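Local coordinates for protein arylsulfatase (Pseudoalteromonas sp. MB47, PDB 7AJ0) that probably removes sulfate groups from the algal polysaccharide fucoidan as an exo-acting, calcium-binding sulfatase that assembles into a hexamer, at residues 19-24 with 394-399; 111-116 with 136-141; 345-350 with 450-455; 437-442 with 465-470. One frame throughout, in Å; residues are numbered along the deposited sequence.

Interaction 1. Residues 19-24 with 394-399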
# COMPACT_ATOMS: atom_id res chain seq x y z
N VAL A 19 -46.53 -4.90 -5.53
CA VAL A 19 -46.96 -4.19 -4.33
C VAL A 19 -48.26 -4.81 -3.84
O VAL A 19 -49.28 -4.78 -4.53
CB VAL A 19 -47.14 -2.69 -4.60
CG1 VAL A 19 -47.72 -2.01 -3.37
CG2 VAL A 19 -45.81 -2.06 -5.00
N GLU A 20 -48.22 -5.39 -2.64
CA GLU A 20 -49.42 -5.96 -2.01
C GLU A 20 -50.06 -4.92 -1.11
O GLU A 20 -51.13 -4.38 -1.43
CB GLU A 20 -49.05 -7.25 -1.27
CG GLU A 20 -48.71 -8.41 -2.21
CD GLU A 20 -47.54 -9.25 -1.74
OE1 GLU A 20 -47.69 -10.01 -0.76
OE2 GLU A 20 -46.46 -9.16 -2.36
N LYS A 21 -49.41 -4.60 0.01
CA LYS A 21 -49.81 -3.48 0.86
C LYS A 21 -48.78 -2.36 0.73
O LYS A 21 -47.58 -2.63 0.71
CB LYS A 21 -49.92 -3.91 2.33
CG LYS A 21 -50.70 -2.95 3.22
CD LYS A 21 -50.72 -3.44 4.67
CE LYS A 21 -51.28 -2.38 5.63
NZ LYS A 21 -50.88 -2.63 7.05
N PRO A 22 -49.21 -1.10 0.62
CA PRO A 22 -48.25 -0.03 0.33
C PRO A 22 -47.07 0.06 1.29
O PRO A 22 -45.99 0.50 0.89
CB PRO A 22 -49.11 1.24 0.40
CG PRO A 22 -50.48 0.78 0.08
CD PRO A 22 -50.60 -0.60 0.66
N ASN A 23 -47.25 -0.34 2.55
CA ASN A 23 -46.22 -0.20 3.56
C ASN A 23 -45.37 -1.46 3.73
O ASN A 23 -44.67 -1.60 4.74
CB ASN A 23 -46.84 0.17 4.91
CG ASN A 23 -47.63 -0.98 5.51
OD1 ASN A 23 -48.29 -1.74 4.80
ND2 ASN A 23 -47.56 -1.13 6.83
N MET A 24 -45.41 -2.38 2.76
CA MET A 24 -44.69 -3.64 2.83
C MET A 24 -43.69 -3.73 1.69
O MET A 24 -44.00 -3.33 0.56
CB MET A 24 -45.65 -4.84 2.76
CG MET A 24 -46.77 -4.82 3.77
SD MET A 24 -46.27 -5.40 5.40
CE MET A 24 -45.95 -7.13 5.07
N LEU A 394 -50.06 -5.40 11.41
CA LEU A 394 -48.93 -4.48 11.37
C LEU A 394 -49.42 -3.05 11.15
O LEU A 394 -50.23 -2.82 10.25
CB LEU A 394 -47.95 -4.87 10.27
CG LEU A 394 -47.12 -6.13 10.48
CD1 LEU A 394 -46.24 -6.39 9.27
CD2 LEU A 394 -46.26 -6.02 11.73
N PRO A 395 -48.94 -2.08 11.93
CA PRO A 395 -49.40 -0.69 11.74
C PRO A 395 -49.08 -0.18 10.34
O PRO A 395 -48.02 -0.46 9.78
CB PRO A 395 -48.65 0.09 12.82
CG PRO A 395 -47.49 -0.77 13.20
CD PRO A 395 -47.94 -2.19 13.01
N SER A 396 -50.02 0.58 9.78
CA SER A 396 -49.94 1.02 8.39
C SER A 396 -49.08 2.26 8.19
O SER A 396 -48.78 2.60 7.05
CB SER A 396 -51.34 1.28 7.85
OG SER A 396 -52.17 0.15 8.04
N ASN A 397 -48.69 2.94 9.27
CA ASN A 397 -47.85 4.13 9.17
C ASN A 397 -46.37 3.80 9.19
O ASN A 397 -45.54 4.72 9.14
CB ASN A 397 -48.18 5.10 10.31
CG ASN A 397 -47.88 4.51 11.67
OD1 ASN A 397 -48.51 3.54 12.10
ND2 ASN A 397 -46.92 5.10 12.37
N MET A 398 -46.00 2.52 9.27
CA MET A 398 -44.62 2.09 9.33
C MET A 398 -44.32 1.17 8.16
O MET A 398 -45.11 0.27 7.84
CB MET A 398 -44.32 1.37 10.65
CG MET A 398 -44.36 2.29 11.87
SD MET A 398 -44.53 1.40 13.44
CE MET A 398 -43.20 0.20 13.31
N TYR A 399 -43.18 1.40 7.51
CA TYR A 399 -42.74 0.55 6.41
C TYR A 399 -42.02 -0.68 6.96
O TYR A 399 -41.18 -0.56 7.85
CB TYR A 399 -41.82 1.32 5.47
CG TYR A 399 -41.60 0.65 4.13
CD1 TYR A 399 -42.43 0.92 3.05
CD2 TYR A 399 -40.55 -0.24 3.94
CE1 TYR A 399 -42.23 0.32 1.83
CE2 TYR A 399 -40.34 -0.84 2.71
CZ TYR A 399 -41.19 -0.56 1.66
OH TYR A 399 -41.00 -1.15 0.43

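Interaction 2. Residues 111-116 with 136-141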
# COMPACT_ATOMS: atom_id res chain seq x y z
N THR A 111 -38.29 -6.79 14.60
CA THR A 111 -39.19 -5.73 14.17
C THR A 111 -39.58 -5.80 12.71
O THR A 111 -40.44 -5.02 12.29
CB THR A 111 -38.56 -4.35 14.43
OG1 THR A 111 -37.42 -4.16 13.59
CG2 THR A 111 -38.14 -4.21 15.89
N GLY A 112 -38.99 -6.69 11.91
CA GLY A 112 -39.27 -6.72 10.49
C GLY A 112 -38.81 -5.49 9.75
O GLY A 112 -39.25 -5.25 8.63
N ARG A 113 -37.91 -4.71 10.35
CA ARG A 113 -37.60 -3.37 9.85
C ARG A 113 -36.11 -3.10 9.92
O ARG A 113 -35.48 -3.35 10.96
CB ARG A 113 -38.37 -2.32 10.66
CG ARG A 113 -39.76 -2.06 10.13
CD ARG A 113 -40.71 -1.58 11.21
NE ARG A 113 -40.27 -0.36 11.88
CZ ARG A 113 -40.35 0.86 11.35
NH1 ARG A 113 -40.84 1.03 10.13
NH2 ARG A 113 -39.93 1.91 12.04
N LEU A 114 -35.55 -2.61 8.83
CA LEU A 114 -34.18 -2.12 8.85
C LEU A 114 -34.02 -1.14 10.01
O LEU A 114 -34.89 -0.29 10.22
CB LEU A 114 -33.83 -1.46 7.52
CG LEU A 114 -33.68 -2.41 6.34
CD1 LEU A 114 -33.66 -1.65 5.03
CD2 LEU A 114 -32.41 -3.25 6.50
N PRO A 115 -32.94 -1.23 10.78
CA PRO A 115 -32.84 -0.41 12.00
C PRO A 115 -32.76 1.08 11.75
O PRO A 115 -33.00 1.86 12.68
CB PRO A 115 -31.57 -0.93 12.69
CG PRO A 115 -30.81 -1.64 11.63
CD PRO A 115 -31.80 -2.17 10.65
N VAL A 116 -32.45 1.52 10.53
CA VAL A 116 -32.44 2.95 10.26
C VAL A 116 -33.86 3.51 10.36
O VAL A 116 -34.04 4.69 10.68
CB VAL A 116 -31.80 3.24 8.89
CG1 VAL A 116 -32.68 2.72 7.76
CG2 VAL A 116 -31.54 4.74 8.75
N GLU A 136 -41.70 1.40 22.09
CA GLU A 136 -43.14 1.63 22.17
C GLU A 136 -43.76 1.57 20.77
O GLU A 136 -44.81 0.96 20.58
CB GLU A 136 -43.43 2.99 22.82
CG GLU A 136 -43.00 3.07 24.28
CD GLU A 136 -43.37 4.40 24.92
OE1 GLU A 136 -42.89 4.68 26.04
OE2 GLU A 136 -44.13 5.18 24.30
N LYS A 137 -43.08 2.16 19.79
CA LYS A 137 -43.57 2.24 18.42
C LYS A 137 -43.40 0.92 17.68
O LYS A 137 -44.29 0.51 16.93
CB LYS A 137 -42.82 3.38 17.71
CG LYS A 137 -43.02 3.54 16.22
CD LYS A 137 -42.11 4.69 15.74
CE LYS A 137 -42.15 4.89 14.23
NZ LYS A 137 -43.38 5.61 13.77
N GLU A 138 -42.28 0.23 17.89
CA GLU A 138 -42.03 -1.01 17.17
C GLU A 138 -42.93 -2.13 17.70
O GLU A 138 -43.43 -2.08 18.83
CB GLU A 138 -40.56 -1.41 17.31
CG GLU A 138 -39.57 -0.37 16.81
CD GLU A 138 -39.80 0.00 15.35
OE1 GLU A 138 -39.65 1.19 15.00
OE2 GLU A 138 -40.13 -0.90 14.56
N VAL A 139 -43.14 -3.13 16.86
CA VAL A 139 -44.04 -4.25 17.14
C VAL A 139 -43.26 -5.54 16.96
O VAL A 139 -42.98 -5.95 15.83
CB VAL A 139 -45.28 -4.23 16.24
CG1 VAL A 139 -46.14 -5.45 16.50
CG2 VAL A 139 -46.07 -2.95 16.45
N SER A 140 -42.93 -6.20 18.07
CA SER A 140 -42.17 -7.44 18.02
C SER A 140 -43.10 -8.61 17.68
O SER A 140 -44.32 -8.54 17.84
CB SER A 140 -41.47 -7.71 19.35
OG SER A 140 -42.41 -7.93 20.38
N GLN A 141 -42.50 -9.70 17.20
CA GLN A 141 -43.29 -10.90 16.94
C GLN A 141 -43.80 -11.50 18.24
O GLN A 141 -44.85 -12.16 18.25
CB GLN A 141 -42.48 -11.93 16.16
CG GLN A 141 -41.26 -12.48 16.86
CD GLN A 141 -39.98 -11.78 16.43
OE1 GLN A 141 -39.76 -10.63 16.79
NE2 GLN A 141 -39.14 -12.48 15.67
O HOH W 1 -41.87 -2.95 14.33

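Interaction 3. Residues 345-350 with 450-455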
# COMPACT_ATOMS: atom_id res chain seq x y z
N LYS A 345 -17.52 -8.53 10.53
CA LYS A 345 -18.41 -7.70 11.32
C LYS A 345 -18.00 -6.24 11.27
O LYS A 345 -16.81 -5.91 11.31
CB LYS A 345 -18.41 -8.20 12.77
CG LYS A 345 -19.39 -7.49 13.70
CD LYS A 345 -19.13 -7.92 15.13
CE LYS A 345 -20.21 -7.43 16.08
NZ LYS A 345 -19.92 -7.87 17.48
N GLY A 346 -18.99 -5.36 11.16
CA GLY A 346 -18.74 -3.94 11.09
C GLY A 346 -18.56 -3.37 9.70
O GLY A 346 -18.21 -2.19 9.57
N THR A 347 -18.76 -4.18 8.66
CA THR A 347 -18.65 -3.71 7.29
C THR A 347 -19.75 -4.37 6.47
O THR A 347 -20.29 -5.42 6.84
CB THR A 347 -17.29 -4.03 6.67
OG1 THR A 347 -17.16 -5.45 6.47
CG2 THR A 347 -16.16 -3.55 7.57
N THR A 348 -20.08 -3.75 5.34
CA THR A 348 -21.03 -4.31 4.40
C THR A 348 -20.34 -5.07 3.27
O THR A 348 -20.94 -5.26 2.20
CB THR A 348 -21.94 -3.22 3.83
OG1 THR A 348 -21.15 -2.09 3.44
CG2 THR A 348 -22.96 -2.80 4.87
N TRP A 349 -19.10 -5.50 3.47
CA TRP A 349 -18.57 -6.58 2.67
C TRP A 349 -19.38 -7.85 2.95
O TRP A 349 -20.08 -7.95 3.97
CB TRP A 349 -17.09 -6.83 2.97
CG TRP A 349 -16.18 -5.72 2.56
CD1 TRP A 349 -15.40 -4.95 3.38
CD2 TRP A 349 -15.95 -5.24 1.23
NE1 TRP A 349 -14.70 -4.03 2.64
CE2 TRP A 349 -15.01 -4.19 1.32
CE3 TRP A 349 -16.43 -5.60 -0.03
CZ2 TRP A 349 -14.56 -3.49 0.20
CZ3 TRP A 349 -15.98 -4.91 -1.14
CH2 TRP A 349 -15.06 -3.87 -1.02
N GLU A 350 -19.29 -8.82 2.05
CA GLU A 350 -20.05 -10.05 2.24
C GLU A 350 -19.68 -10.73 3.55
O GLU A 350 -20.54 -11.36 4.18
CB GLU A 350 -19.83 -10.98 1.06
CG GLU A 350 -20.45 -10.47 -0.23
CD GLU A 350 -21.96 -10.41 -0.16
OE1 GLU A 350 -22.58 -11.47 0.05
OE2 GLU A 350 -22.52 -9.30 -0.30
N ARG A 450 -7.41 -7.41 9.70
CA ARG A 450 -8.39 -7.93 10.64
C ARG A 450 -9.21 -6.82 11.30
O ARG A 450 -10.20 -7.14 11.97
CB ARG A 450 -7.77 -8.79 11.76
CG ARG A 450 -7.05 -10.04 11.30
CD ARG A 450 -6.67 -10.90 12.50
NE ARG A 450 -5.96 -12.12 12.11
CZ ARG A 450 -4.67 -12.35 12.36
NH1 ARG A 450 -3.92 -11.46 13.01
NH2 ARG A 450 -4.13 -13.49 11.96
N ARG A 451 -8.85 -5.56 11.14
CA ARG A 451 -9.43 -4.49 11.96
C ARG A 451 -10.54 -3.76 11.21
O ARG A 451 -10.53 -2.54 11.03
CB ARG A 451 -8.33 -3.52 12.39
CG ARG A 451 -7.42 -4.09 13.47
CD ARG A 451 -8.20 -4.31 14.75
NE ARG A 451 -7.38 -4.80 15.85
CZ ARG A 451 -7.78 -4.84 17.12
NH1 ARG A 451 -8.99 -4.41 17.44
NH2 ARG A 451 -6.97 -5.30 18.06
N ASN A 452 -11.53 -4.55 10.79
CA ASN A 452 -12.67 -4.00 10.06
C ASN A 452 -13.42 -2.97 10.90
O ASN A 452 -13.78 -1.90 10.41
CB ASN A 452 -13.61 -5.13 9.64
CG ASN A 452 -12.87 -6.28 8.97
OD1 ASN A 452 -12.82 -7.40 9.50
ND2 ASN A 452 -12.29 -6.01 7.81
N ILE A 453 -13.67 -3.29 12.17
CA ILE A 453 -14.46 -2.40 13.01
C ILE A 453 -13.63 -1.20 13.46
O ILE A 453 -14.09 -0.05 13.40
CB ILE A 453 -15.01 -3.17 14.23
CG1 ILE A 453 -15.95 -4.30 13.78
CG2 ILE A 453 -15.74 -2.23 15.18
CD1 ILE A 453 -16.24 -5.33 14.85
N ASP A 454 -12.40 -1.45 13.90
CA ASP A 454 -11.66 -0.49 14.71
C ASP A 454 -10.62 0.32 13.94
O ASP A 454 -10.02 1.23 14.52
CB ASP A 454 -10.96 -1.22 15.86
CG ASP A 454 -11.94 -1.97 16.75
OD1 ASP A 454 -12.98 -1.38 17.12
OD2 ASP A 454 -11.69 -3.16 17.06
N ALA A 455 -10.40 0.03 12.66
CA ALA A 455 -9.38 0.74 11.89
C ALA A 455 -9.79 0.83 10.43
O ALA A 455 -9.04 0.48 9.52
CB ALA A 455 -8.02 0.06 12.05
O HOH W 2 -15.98 -0.44 10.15

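Interaction 4. Residues 437-442 with 465-470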
# COMPACT_ATOMS: atom_id res chain seq x y z
N TYR A 437 -25.49 -10.07 -8.10
CA TYR A 437 -24.65 -8.89 -8.28
C TYR A 437 -24.67 -8.04 -7.02
O TYR A 437 -25.74 -7.70 -6.51
CB TYR A 437 -25.11 -8.08 -9.49
CG TYR A 437 -25.11 -8.88 -10.77
CD1 TYR A 437 -23.98 -8.95 -11.57
CD2 TYR A 437 -26.25 -9.58 -11.17
CE1 TYR A 437 -23.98 -9.69 -12.74
CE2 TYR A 437 -26.25 -10.32 -12.34
CZ TYR A 437 -25.12 -10.37 -13.12
OH TYR A 437 -25.12 -11.11 -14.28
N LYS A 438 -23.49 -7.70 -6.53
CA LYS A 438 -23.30 -6.87 -5.34
C LYS A 438 -22.83 -5.50 -5.78
O LYS A 438 -21.75 -5.37 -6.37
CB LYS A 438 -22.30 -7.53 -4.39
CG LYS A 438 -21.91 -6.70 -3.18
CD LYS A 438 -23.01 -6.66 -2.14
CE LYS A 438 -22.52 -6.02 -0.86
NZ LYS A 438 -21.40 -6.78 -0.22
N ILE A 439 -23.63 -4.47 -5.51
CA ILE A 439 -23.34 -3.10 -5.94
C ILE A 439 -23.06 -2.27 -4.69
O ILE A 439 -23.91 -2.19 -3.79
CB ILE A 439 -24.49 -2.50 -6.76
CG1 ILE A 439 -24.84 -3.41 -7.94
CG2 ILE A 439 -24.12 -1.12 -7.26
CD1 ILE A 439 -25.98 -4.36 -7.65
N HIS A 440 -21.89 -1.64 -4.64
CA HIS A 440 -21.49 -0.81 -3.51
C HIS A 440 -21.55 0.66 -3.91
O HIS A 440 -20.96 1.06 -4.92
CB HIS A 440 -20.07 -1.15 -3.04
CG HIS A 440 -19.91 -2.55 -2.54
ND1 HIS A 440 -19.80 -2.85 -1.20
CD2 HIS A 440 -19.81 -3.72 -3.20
CE1 HIS A 440 -19.65 -4.16 -1.06
NE2 HIS A 440 -19.66 -4.71 -2.26
N PHE A 441 -22.25 1.45 -3.10
CA PHE A 441 -22.24 2.90 -3.24
C PHE A 441 -21.34 3.57 -2.22
O PHE A 441 -20.91 4.71 -2.44
CB PHE A 441 -23.67 3.44 -3.13
CG PHE A 441 -24.62 2.80 -4.10
CD1 PHE A 441 -24.75 3.29 -5.39
CD2 PHE A 441 -25.37 1.70 -3.73
CE1 PHE A 441 -25.63 2.70 -6.29
CE2 PHE A 441 -26.24 1.10 -4.63
CZ PHE A 441 -26.37 1.60 -5.90
N LYS A 442 -21.04 2.89 -1.12
CA LYS A 442 -20.03 3.32 -0.16
C LYS A 442 -19.26 2.08 0.27
O LYS A 442 -19.85 1.01 0.45
CB LYS A 442 -20.65 4.03 1.04
CG LYS A 442 -21.22 5.40 0.70
CD LYS A 442 -21.88 6.07 1.89
CE LYS A 442 -22.39 7.46 1.54
NZ LYS A 442 -23.03 8.13 2.70
N PRO A 465 -20.51 3.03 -9.22
CA PRO A 465 -20.61 2.10 -8.08
C PRO A 465 -19.80 0.84 -8.35
O PRO A 465 -19.71 0.37 -9.49
CB PRO A 465 -22.11 1.80 -7.99
CG PRO A 465 -22.77 2.96 -8.63
CD PRO A 465 -21.85 3.40 -9.73
N TRP A 466 -19.21 0.30 -7.29
CA TRP A 466 -18.47 -0.95 -7.42
C TRP A 466 -19.46 -2.09 -7.62
O TRP A 466 -20.52 -2.13 -7.00
CB TRP A 466 -17.62 -1.21 -6.18
CG TRP A 466 -16.51 -0.22 -5.99
CD1 TRP A 466 -16.41 1.03 -6.52
CD2 TRP A 466 -15.32 -0.42 -5.21
NE1 TRP A 466 -15.24 1.63 -6.11
CE2 TRP A 466 -14.56 0.76 -5.31
CE3 TRP A 466 -14.84 -1.47 -4.43
CZ2 TRP A 466 -13.33 0.91 -4.66
CZ3 TRP A 466 -13.62 -1.32 -3.79
CH2 TRP A 466 -12.88 -0.14 -3.91
N VAL A 467 -19.10 -3.03 -8.50
CA VAL A 467 -19.95 -4.17 -8.82
C VAL A 467 -19.11 -5.43 -8.78
O VAL A 467 -18.04 -5.49 -9.39
CB VAL A 467 -20.63 -4.01 -10.19
CG1 VAL A 467 -21.46 -5.25 -10.50
CG2 VAL A 467 -21.50 -2.77 -10.22
N PHE A 468 -19.60 -6.44 -8.06
CA PHE A 468 -19.01 -7.77 -8.02
C PHE A 468 -20.08 -8.78 -8.42
O PHE A 468 -21.16 -8.80 -7.81
CB PHE A 468 -18.48 -8.12 -6.63
CG PHE A 468 -17.47 -7.15 -6.10
CD1 PHE A 468 -17.87 -6.03 -5.39
CD2 PHE A 468 -16.12 -7.36 -6.28
CE1 PHE A 468 -16.95 -5.13 -4.89
CE2 PHE A 468 -15.18 -6.47 -5.78
CZ PHE A 468 -15.60 -5.36 -5.09
N ASN A 469 -19.80 -9.59 -9.42
CA ASN A 469 -20.60 -10.79 -9.68
C ASN A 469 -20.24 -11.81 -8.60
O ASN A 469 -19.17 -12.42 -8.65
CB ASN A 469 -20.34 -11.33 -11.07
CG ASN A 469 -21.19 -12.56 -11.39
OD1 ASN A 469 -21.49 -13.37 -10.51
ND2 ASN A 469 -21.59 -12.69 -12.65
N LEU A 470 -21.12 -11.98 -7.62
CA LEU A 470 -20.78 -12.81 -6.47
C LEU A 470 -20.60 -14.28 -6.85
O LEU A 470 -19.95 -15.02 -6.10
CB LEU A 470 -21.85 -12.68 -5.39
CG LEU A 470 -21.90 -11.33 -4.68
CD1 LEU A 470 -23.00 -11.31 -3.64
CD2 LEU A 470 -20.55 -10.99 -4.05

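Interaction 1. Residues 19-24 with 394-399
Two type I turns, Lys21 to Met24 in the N-terminal arm and Pro395 to Met398 in the loop after helix 377-387, dock against each other here. The first is closed by the bond from Met24 N to Lys21 O, 3.0 Å long. Asn23, its third residue, carries the contact: its side-chain amide reaches across and donates from ND2 to Met398 O at 3.0 Å. That bond runs nearly along the C=O axis (C=O...donor angle 161°) and lies near the amide plane. A second hydrogen bond comes from Lys21, whose extended chain, its CG anti to the backbone N, brings NZ to within 3.2 Å of Ser396 OG at the more exposed margin. Tyr399 covers the backbone of the turn. With CG anti to its own N (chi1 -165°), its ring lies so that Asn23 O stands 3.7 Å above one face, offset toward the rim, while the same oxygen accepts a CA-H...O contact from Tyr399 CA at 3.3 Å. The phenol OH is hydrogen-bonded to Glu25, and the ring also touches Pro26. An alanine in place of Tyr399 would remove the ring and its bond to Glu25, and would probably leave the turn less firmly held. Met24, bent at chi2 and chi3, crosses Leu394 at about a right angle, SD to CD1 4.0 Å, and both side chains rest on Met382 of helix 377-387. Proline second and asparagine third, as in Lys21-Pro22-Asn23-Met24, is a sequence typical of type I turns.

Interaction 2. Residues 111-116 with 136-141
Thr111 ends helix 102-111 with OG1 turned back to Ala107 O, and its CG2 packs 4.0 Å from Glu138 CB. Its carbonyl faces the other segment through a bridging water: the water donates to Thr111 O (3.2 Å) and to Glu138 OE2 (2.7 Å) and accepts from Val139 N (2.8 Å), so one molecule links the helix end to the backbone at 136-141. Gly112 then leaves the helix with positive phi (65°). Thr111, Gly112 and Arg113 form the T-G-R end of the sulfatase signature that starts at the calcium ligand Cys102. Arg113, bent at chi3 (58°), lays its guanidinium beside the Glu138 carboxylate, the two planes only 12° apart. The salt bridge is a side-on, two-nitrogen grip: NE bonds OE2 at 2.7 Å and NH2 bonds OE1 at 3.1 Å, each oxygen using its syn lone pair. OE2 thus takes both the water and NE, and the charge pair probably keeps Glu138 ionised. A leucine in place of Arg113 would lose both bonds to the carboxylate and the probable one to Tyr399, and would probably leave the buried charge of Glu138 poorly compensated. Lys137 NZ stays 5.3 Å from Arg113 NH2, a like charge near the pair. Beyond Arg113 the chain leads away from 136-141, and Leu114 and Val116 pack on helix 489-505.

Interaction 3. Residues 345-350 with 450-455
The calcium-bearing active-site region is bordered here by the loop 345-350, which backs onto the loop 450-455. Lys345 runs fully extended, CG anti to the backbone N (chi1 -176°), and its NZ forms a salt bridge with the calcium ligand Asp61; the side chain lies about 4 Å from the metal. The aliphatic part of that chain is crossed obliquely by Ile453, whose CD1 lies 3.9 Å from Lys345 CD, while Ile453 CG1 presses on Lys345 O at 3.1 Å. Gly346 follows with phi 90°, and a CB there would stand 2.5 Å from Ile453 CG1, a clash on top of its crowding against Lys345 O. Thr347 adds a second carbon-carbon contact, its CG2 meeting Asn452 CB at 3.6 Å, with OG1 turned to Gly344 O. One water spans the backbones, donating to Gly346 O (2.9 Å) and to Asn452 O (2.7 Å). Gly346 O has a further partner in Thr463 OG1 of the second subunit, and Ile453 packs on Ala464 of that subunit. Between the segments the bonding is thus van der Waals contact plus one bridging water, which suggests that Asp61 sets the charged end of Lys345 while packing on Ile453 helps direct its stem.

Interaction 4. Residues 437-442 with 465-470
Strands 437-440 and 466-469 run antiparallel, their axes 164° apart in direction and 4.7 Å at closest approach. In the hydrogen-bonded pair Lys438-Phe468, Lys438 N donates to Phe468 O at 2.9 Å, almost straight at 175°, and Phe468 N returns a bond of the same length to Lys438 O. In the next such pair, His440 N reaches Trp466 O at 2.8 Å, whereas the bond from Trp466 N to His440 O is weak. On the face of His440 and Phe468, His440 CD2 meets Phe468 CE1 at 3.6 Å, at the edge of the phenyl ring and near its plane; the two rings are turned by 86°. On the face of Ile439, two side chains lie alongside it: Pro465, with CB 3.6 Å from Ile439 CG2, and Val467, with CG2 4.1 Å from Ile439 CG1. Phe441 CE1 adds a contact to Pro465 CG at 3.7 Å. A second shell fixes the polar ends: Glu476 takes His440 NE2 and pairs with Lys438 NZ, which also bridges to Glu350. Tyr437 OH is bonded to Asp197 of the fourth subunit. Strand 466-469 is the outermost strand, within this chain, of the four-stranded antiparallel sheet of the C-terminal part, as in other sulfatases; 437-440 lies between it and 428-434, and helix 489-505 packs on the face of Ile439, Pro465 and Val467.

Interactions 1 and 2 adjoin, with centres 13 Å apart: Tyr399 O lies 2.8 Å from Arg113 NH1, a probable hydrogen bond, and Met398 CE packs 3.3 Å from Arg113 NE, so the loop that receives the N-terminal arm also abuts the salt bridge of interaction 2. Interactions 3 and 4 form a second group, centres 17 Å apart, joined by the salt bridge of Glu350 OE2 to Lys438 NZ at 2.8 Å. Between the groups, nearest atoms of interactions 2 and 3 remain about 10 Å apart. Interaction 3 reaches the calcium site through Lys345, and interaction 2 is tied to it by helix 102-111, which begins at the ligand Cys102.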